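Local coordinates for ectonucleoside triphosphate diphosphohydrolase 4 (Homo sapiens, PDB 6WG5), which belongs to the GDA1/CD39 family of nucleoside phosphatases, whose fold is related to that of actin and its ATPase relatives, at residues A[54-62]-A[478-488]. Residues are numbered along the deposited sequence; the frame is centred on the assembly and turned at random.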
ATOM      1  N   ARG A  54     -14.072  -0.117  -7.958  1.00 60.59           N
ATOM      2  CA  ARG A  54     -14.630   0.848  -7.025  1.00 58.14           C
ATOM      3  C   ARG A  54     -14.448   2.250  -7.587  1.00 57.68           C
ATOM      4  O   ARG A  54     -13.481   2.529  -8.300  1.00 60.30           O
ATOM      5  CB  ARG A  54     -13.964   0.755  -5.640  1.00 56.63           C
ATOM      6  CG  ARG A  54     -13.696  -0.668  -5.172  1.00 63.74           C
ATOM      7  CD  ARG A  54     -12.329  -1.163  -5.623  1.00 68.70           C
ATOM      8  NE  ARG A  54     -12.232  -2.620  -5.586  1.00 72.95           N
ATOM      9  CZ  ARG A  54     -11.124  -3.304  -5.853  1.00 75.28           C
ATOM     10  NH1 ARG A  54     -10.004  -2.669  -6.175  1.00 75.59           N
ATOM     11  NH2 ARG A  54     -11.133  -4.629  -5.796  1.00 75.32           N
ATOM     12  N   VAL A  55     -15.391   3.130  -7.261  1.00 47.83           N
ATOM     13  CA  VAL A  55     -15.366   4.518  -7.706  1.00 48.61           C
ATOM     14  C   VAL A  55     -15.379   5.418  -6.480  1.00 51.75           C
ATOM     15  O   VAL A  55     -16.096   5.152  -5.509  1.00 51.34           O
ATOM     16  CB  VAL A  55     -16.553   4.840  -8.638  1.00 49.74           C
ATOM     17  CG1 VAL A  55     -17.874   4.480  -7.972  1.00 52.31           C
ATOM     18  CG2 VAL A  55     -16.537   6.310  -9.049  1.00 47.60           C
ATOM     19  N   PHE A  56     -14.579   6.483  -6.527  1.00 54.69           N
ATOM     20  CA  PHE A  56     -14.501   7.463  -5.453  1.00 49.45           C
ATOM     21  C   PHE A  56     -14.721   8.847  -6.041  1.00 49.63           C
ATOM     22  O   PHE A  56     -14.114   9.193  -7.058  1.00 50.52           O
ATOM     23  CB  PHE A  56     -13.142   7.418  -4.742  1.00 49.92           C
ATOM     24  CG  PHE A  56     -12.780   6.065  -4.198  1.00 51.83           C
ATOM     25  CD1 PHE A  56     -12.954   5.775  -2.856  1.00 50.62           C
ATOM     26  CD2 PHE A  56     -12.252   5.090  -5.026  1.00 53.31           C
ATOM     27  CE1 PHE A  56     -12.617   4.533  -2.353  1.00 49.24           C
ATOM     28  CE2 PHE A  56     -11.913   3.847  -4.528  1.00 51.60           C
ATOM     29  CZ  PHE A  56     -12.096   3.569  -3.190  1.00 48.09           C
ATOM     30  N   VAL A  57     -15.583   9.634  -5.404  1.00 43.90           N
ATOM     31  CA  VAL A  57     -15.790  11.029  -5.774  1.00 41.65           C
ATOM     32  C   VAL A  57     -15.064  11.893  -4.755  1.00 38.43           C
ATOM     33  O   VAL A  57     -15.318  11.793  -3.548  1.00 38.61           O
ATOM     34  CB  VAL A  57     -17.283  11.385  -5.840  1.00 44.25           C
ATOM     35  CG1 VAL A  57     -17.463  12.851  -6.226  1.00 44.94           C
ATOM     36  CG2 VAL A  57     -18.002  10.484  -6.831  1.00 45.25           C
ATOM     37  N   TYR A  58     -14.159  12.737  -5.239  1.00 35.07           N
ATOM     38  CA  TYR A  58     -13.436  13.683  -4.408  1.00 36.68           C
ATOM     39  C   TYR A  58     -13.857  15.101  -4.764  1.00 40.62           C
ATOM     40  O   TYR A  58     -14.149  15.404  -5.924  1.00 48.04           O
ATOM     41  CB  TYR A  58     -11.923  13.536  -4.589  1.00 37.70           C
ATOM     42  CG  TYR A  58     -11.391  12.181  -4.190  1.00 35.42           C
ATOM     43  CD1 TYR A  58     -11.023  11.919  -2.878  1.00 33.91           C
ATOM     44  CD2 TYR A  58     -11.259  11.164  -5.123  1.00 36.55           C
ATOM     45  CE1 TYR A  58     -10.538  10.683  -2.507  1.00 34.08           C
ATOM     46  CE2 TYR A  58     -10.773   9.924  -4.761  1.00 37.80           C
ATOM     47  CZ  TYR A  58     -10.415   9.690  -3.451  1.00 34.76           C
ATOM     48  OH  TYR A  58      -9.930   8.457  -3.083  1.00 38.52           O
ATOM     49  N   CYS A  59     -13.889  15.965  -3.756  1.00 45.40           N
ATOM     50  CA  CYS A  59     -14.196  17.370  -3.954  1.00 44.56           C
ATOM     51  C   CYS A  59     -13.181  18.219  -3.203  1.00 41.33           C
ATOM     52  O   CYS A  59     -12.449  17.732  -2.339  1.00 41.93           O
ATOM     53  CB  CYS A  59     -15.622  17.708  -3.495  1.00 48.96           C
ATOM     54  SG  CYS A  59     -15.971  17.310  -1.768  1.00 50.34           S
ATOM     55  N   TRP A  60     -13.141  19.504  -3.553  1.00 35.21           N
ATOM     56  CA  TRP A  60     -12.234  20.444  -2.910  1.00 36.84           C
ATOM     57  C   TRP A  60     -12.761  21.852  -3.131  1.00 38.71           C
ATOM     58  O   TRP A  60     -13.438  22.103  -4.133  1.00 41.96           O
ATOM     59  CB  TRP A  60     -10.809  20.315  -3.467  1.00 36.34           C
ATOM     60  CG  TRP A  60     -10.717  20.416  -4.964  1.00 33.60           C
ATOM     61  CD1 TRP A  60     -10.553  21.554  -5.702  1.00 38.45           C
ATOM     62  CD2 TRP A  60     -10.775  19.335  -5.902  1.00 33.77           C
ATOM     63  NE1 TRP A  60     -10.507  21.247  -7.041  1.00 37.84           N
ATOM     64  CE2 TRP A  60     -10.641  19.892  -7.191  1.00 36.47           C
ATOM     65  CE3 TRP A  60     -10.925  17.950  -5.778  1.00 34.64           C
ATOM     66  CZ2 TRP A  60     -10.657  19.113  -8.345  1.00 36.54           C
ATOM     67  CZ3 TRP A  60     -10.941  17.178  -6.926  1.00 33.87           C
ATOM     68  CH2 TRP A  60     -10.807  17.761  -8.192  1.00 37.05           C
ATOM     69  N   PRO A  61     -12.478  22.781  -2.227  1.00 32.58           N
ATOM     70  CA  PRO A  61     -12.866  24.177  -2.432  1.00 33.89           C
ATOM     71  C   PRO A  61     -11.852  24.883  -3.325  1.00 34.08           C
ATOM     72  O   PRO A  61     -10.840  24.314  -3.731  1.00 33.15           O
ATOM     73  CB  PRO A  61     -12.866  24.745  -1.014  1.00 34.10           C
ATOM     74  CG  PRO A  61     -11.801  23.971  -0.319  1.00 32.73           C
ATOM     75  CD  PRO A  61     -11.810  22.587  -0.927  1.00 36.00           C
ATOM     76  N   ARG A  62     -12.140  26.146  -3.627  1.00 58.63           N
ATOM     77  CA  ARG A  62     -11.238  26.926  -4.461  1.00 61.08           C
ATOM     78  C   ARG A  62      -9.868  27.031  -3.801  1.00 62.49           C
ATOM     79  O   ARG A  62      -9.754  27.120  -2.577  1.00 66.34           O
ATOM     80  CB  ARG A  62     -11.810  28.322  -4.709  1.00 64.79           C
ATOM     81  CG  ARG A  62     -10.972  29.166  -5.656  1.00 75.58           C
ATOM     82  CD  ARG A  62     -11.539  30.565  -5.825  1.00 84.71           C
ATOM     83  NE  ARG A  62     -12.937  30.544  -6.244  1.00 90.48           N
ATOM     84  CZ  ARG A  62     -13.347  30.235  -7.470  1.00 96.29           C
ATOM     85  NH1 ARG A  62     -12.467  29.907  -8.409  1.00 98.99           N
ATOM     86  NH2 ARG A  62     -14.642  30.244  -7.757  1.00 99.07           N
ATOM     87  N   GLN A 478      -6.479   5.606   0.936  1.00 58.73           N
ATOM     88  CA  GLN A 478      -6.942   5.569  -0.445  1.00 61.31           C
ATOM     89  C   GLN A 478      -5.774   5.928  -1.355  1.00 51.91           C
ATOM     90  O   GLN A 478      -5.388   7.098  -1.441  1.00 55.20           O
ATOM     91  CB  GLN A 478      -8.100   6.544  -0.662  1.00 70.36           C
ATOM     92  CG  GLN A 478      -9.133   6.589   0.453  1.00 75.28           C
ATOM     93  CD  GLN A 478      -9.942   5.313   0.558  1.00 80.80           C
ATOM     94  OE1 GLN A 478      -9.696   4.346  -0.162  1.00 82.68           O
ATOM     95  NE2 GLN A 478     -10.918   5.307   1.459  1.00 85.56           N
ATOM     96  N   TRP A 479      -5.207   4.930  -2.038  1.00 32.74           N
ATOM     97  CA  TRP A 479      -4.228   5.254  -3.072  1.00 30.17           C
ATOM     98  C   TRP A 479      -4.874   6.067  -4.183  1.00 29.75           C
ATOM     99  O   TRP A 479      -4.188   6.838  -4.866  1.00 30.20           O
ATOM    100  CB  TRP A 479      -3.574   3.987  -3.633  1.00 33.73           C
ATOM    101  CG  TRP A 479      -4.450   3.114  -4.498  1.00 31.51           C
ATOM    102  CD1 TRP A 479      -5.070   1.957  -4.129  1.00 34.85           C
ATOM    103  CD2 TRP A 479      -4.779   3.320  -5.880  1.00 36.18           C
ATOM    104  NE1 TRP A 479      -5.769   1.433  -5.190  1.00 40.13           N
ATOM    105  CE2 TRP A 479      -5.607   2.251  -6.276  1.00 40.31           C
ATOM    106  CE3 TRP A 479      -4.457   4.305  -6.819  1.00 37.55           C
ATOM    107  CZ2 TRP A 479      -6.118   2.141  -7.566  1.00 44.48           C
ATOM    108  CZ3 TRP A 479      -4.968   4.193  -8.100  1.00 41.83           C
ATOM    109  CH2 TRP A 479      -5.788   3.118  -8.462  1.00 45.24           C
ATOM    110  N   THR A 480      -6.188   5.925  -4.369  1.00 32.40           N
ATOM    111  CA  THR A 480      -6.899   6.769  -5.323  1.00 37.12           C
ATOM    112  C   THR A 480      -6.823   8.239  -4.928  1.00 36.42           C
ATOM    113  O   THR A 480      -6.901   9.119  -5.793  1.00 34.08           O
ATOM    114  CB  THR A 480      -8.358   6.325  -5.435  1.00 38.34           C
ATOM    115  OG1 THR A 480      -8.955   6.292  -4.133  1.00 40.01           O
ATOM    116  CG2 THR A 480      -8.453   4.944  -6.070  1.00 39.83           C
ATOM    117  N   LEU A 481      -6.673   8.525  -3.632  1.00 32.03           N
ATOM    118  CA  LEU A 481      -6.530   9.908  -3.189  1.00 31.29           C
ATOM    119  C   LEU A 481      -5.208  10.502  -3.658  1.00 31.19           C
ATOM    120  O   LEU A 481      -5.155  11.663  -4.078  1.00 35.64           O
ATOM    121  CB  LEU A 481      -6.644   9.985  -1.668  1.00 32.20           C
ATOM    122  CG  LEU A 481      -6.418  11.359  -1.038  1.00 31.19           C
ATOM    123  CD1 LEU A 481      -7.388  12.386  -1.598  1.00 32.12           C
ATOM    124  CD2 LEU A 481      -6.550  11.261   0.472  1.00 31.59           C
ATOM    125  N   GLY A 482      -4.125   9.728  -3.582  1.00 28.19           N
ATOM    126  CA  GLY A 482      -2.862  10.194  -4.125  1.00 26.98           C
ATOM    127  C   GLY A 482      -2.901  10.334  -5.631  1.00 26.84           C
ATOM    128  O   GLY A 482      -2.208  11.185  -6.197  1.00 29.92           O
ATOM    129  N   ALA A 483      -3.709   9.510  -6.301  1.00 28.74           N
ATOM    130  CA  ALA A 483      -3.837   9.610  -7.751  1.00 28.72           C
ATOM    131  C   ALA A 483      -4.529  10.907  -8.149  1.00 28.92           C
ATOM    132  O   ALA A 483      -4.007  11.673  -8.967  1.00 28.57           O
ATOM    133  CB  ALA A 483      -4.601   8.401  -8.291  1.00 29.85           C
ATOM    134  N   ILE A 484      -5.709  11.170  -7.582  1.00 32.46           N
ATOM    135  CA  ILE A 484      -6.416  12.410  -7.892  1.00 33.43           C
ATOM    136  C   ILE A 484      -5.553  13.611  -7.527  1.00 32.93           C
ATOM    137  O   ILE A 484      -5.529  14.619  -8.242  1.00 37.11           O
ATOM    138  CB  ILE A 484      -7.777  12.449  -7.170  1.00 35.73           C
ATOM    139  CG1 ILE A 484      -8.616  13.633  -7.655  1.00 39.92           C
ATOM    140  CG2 ILE A 484      -7.598  12.528  -5.660  1.00 34.48           C
ATOM    141  CD1 ILE A 484      -9.362  13.362  -8.933  1.00 42.09           C
ATOM    142  N   LEU A 485      -4.828  13.521  -6.411  1.00 36.72           N
ATOM    143  CA  LEU A 485      -4.001  14.641  -5.979  1.00 39.11           C
ATOM    144  C   LEU A 485      -2.886  14.916  -6.978  1.00 38.40           C
ATOM    145  O   LEU A 485      -2.548  16.075  -7.243  1.00 35.59           O
ATOM    146  CB  LEU A 485      -3.427  14.354  -4.591  1.00 39.85           C
ATOM    147  CG  LEU A 485      -2.744  15.510  -3.860  1.00 42.82           C
ATOM    148  CD1 LEU A 485      -3.724  16.641  -3.586  1.00 45.78           C
ATOM    149  CD2 LEU A 485      -2.128  15.012  -2.561  1.00 42.38           C
ATOM    150  N   TYR A 486      -2.309  13.859  -7.553  1.00 36.93           N
ATOM    151  CA  TYR A 486      -1.235  14.037  -8.523  1.00 35.94           C
ATOM    152  C   TYR A 486      -1.770  14.484  -9.879  1.00 36.88           C
ATOM    153  O   TYR A 486      -1.167  15.340 -10.533  1.00 40.58           O
ATOM    154  CB  TYR A 486      -0.435  12.743  -8.669  1.00 34.16           C
ATOM    155  CG  TYR A 486       0.785  12.888  -9.550  1.00 33.60           C
ATOM    156  CD1 TYR A 486       0.801  12.380 -10.841  1.00 33.99           C
ATOM    157  CD2 TYR A 486       1.917  13.548  -9.094  1.00 32.41           C
ATOM    158  CE1 TYR A 486       1.911  12.517 -11.650  1.00 30.17           C
ATOM    159  CE2 TYR A 486       3.032  13.690  -9.896  1.00 34.02           C
ATOM    160  CZ  TYR A 486       3.025  13.174 -11.173  1.00 34.75           C
ATOM    161  OH  TYR A 486       4.136  13.315 -11.974  1.00 38.12           O
ATOM    162  N   ARG A 487      -2.901  13.923 -10.318  1.00 34.89           N
ATOM    163  CA  ARG A 487      -3.420  14.262 -11.641  1.00 35.54           C
ATOM    164  C   ARG A 487      -3.948  15.692 -11.698  1.00 38.45           C
ATOM    165  O   ARG A 487      -3.903  16.321 -12.760  1.00 42.33           O
ATOM    166  CB  ARG A 487      -4.516  13.276 -12.050  1.00 35.87           C
ATOM    167  CG  ARG A 487      -4.052  11.823 -12.216  1.00 43.77           C
ATOM    168  CD  ARG A 487      -2.898  11.685 -13.206  1.00 50.74           C
ATOM    169  NE  ARG A 487      -3.200  12.284 -14.506  1.00 55.97           N
ATOM    170  CZ  ARG A 487      -3.741  11.633 -15.534  1.00 55.29           C
ATOM    171  NH1 ARG A 487      -4.052  10.345 -15.437  1.00 56.74           N
ATOM    172  NH2 ARG A 487      -3.973  12.277 -16.671  1.00 49.46           N
ATOM    173  N   THR A 488      -4.443  16.226 -10.580  1.00 29.09           N
ATOM    174  CA  THR A 488      -5.015  17.566 -10.539  1.00 32.07           C
ATOM    175  C   THR A 488      -4.022  18.613 -10.043  1.00 33.24           C
ATOM    176  O   THR A 488      -4.425  19.731  -9.707  1.00 37.78           O
ATOM    177  CB  THR A 488      -6.264  17.587  -9.653  1.00 35.16           C
ATOM    178  OG1 THR A 488      -5.917  17.215  -8.313  1.00 37.47           O
ATOM    179  CG2 THR A 488      -7.322  16.636 -10.182  1.00 35.32           C
TER
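Y58 reaches from strand 54-61 across to helix 479-487 and meets I484, L481 and finally T480. From CB, a first torsion of -62° sets CG anti to the carbonyl carbon and sends the ring out toward the helix. CG and CD2 lie nearest to I484, whose methyl CG2 stands over one face of the ring, toward its rim, 4.1 Å from the ring centroid, a CH-pi contact. CD1 and CE1 border L481, with CE1 3.7 Å from CD1 of that leucine. At the tip, OH forms a hydrogen bond of 2.6 Å with T480 OG1, which lies in the plane of the ring at its edge. Tyrosine thus suits a place that is apolar along the ring and polar at its end, and threonine supplies a short hydroxyl in the helix's first turn.

The same T480 OG1 also sits over one face of F56, 3.6 Å from CD2, while Q478 OE1 approaches CE1 obliquely. The broad indole of W60 spans the distance to I484 and T488. T488 OG1 donates a hydrogen bond back to I484 O, which accepts the backbone N-H of T488 from the opposite face of its plane.

The segment axes cross at -50°, 9.9 Å apart at their closest. Because side chains of a strand alternate between its faces, F56, Y58 and W60 all point to the helix, a helix-on-sheet layer characteristic of the alpha/beta domains of the actin-like ATPase fold.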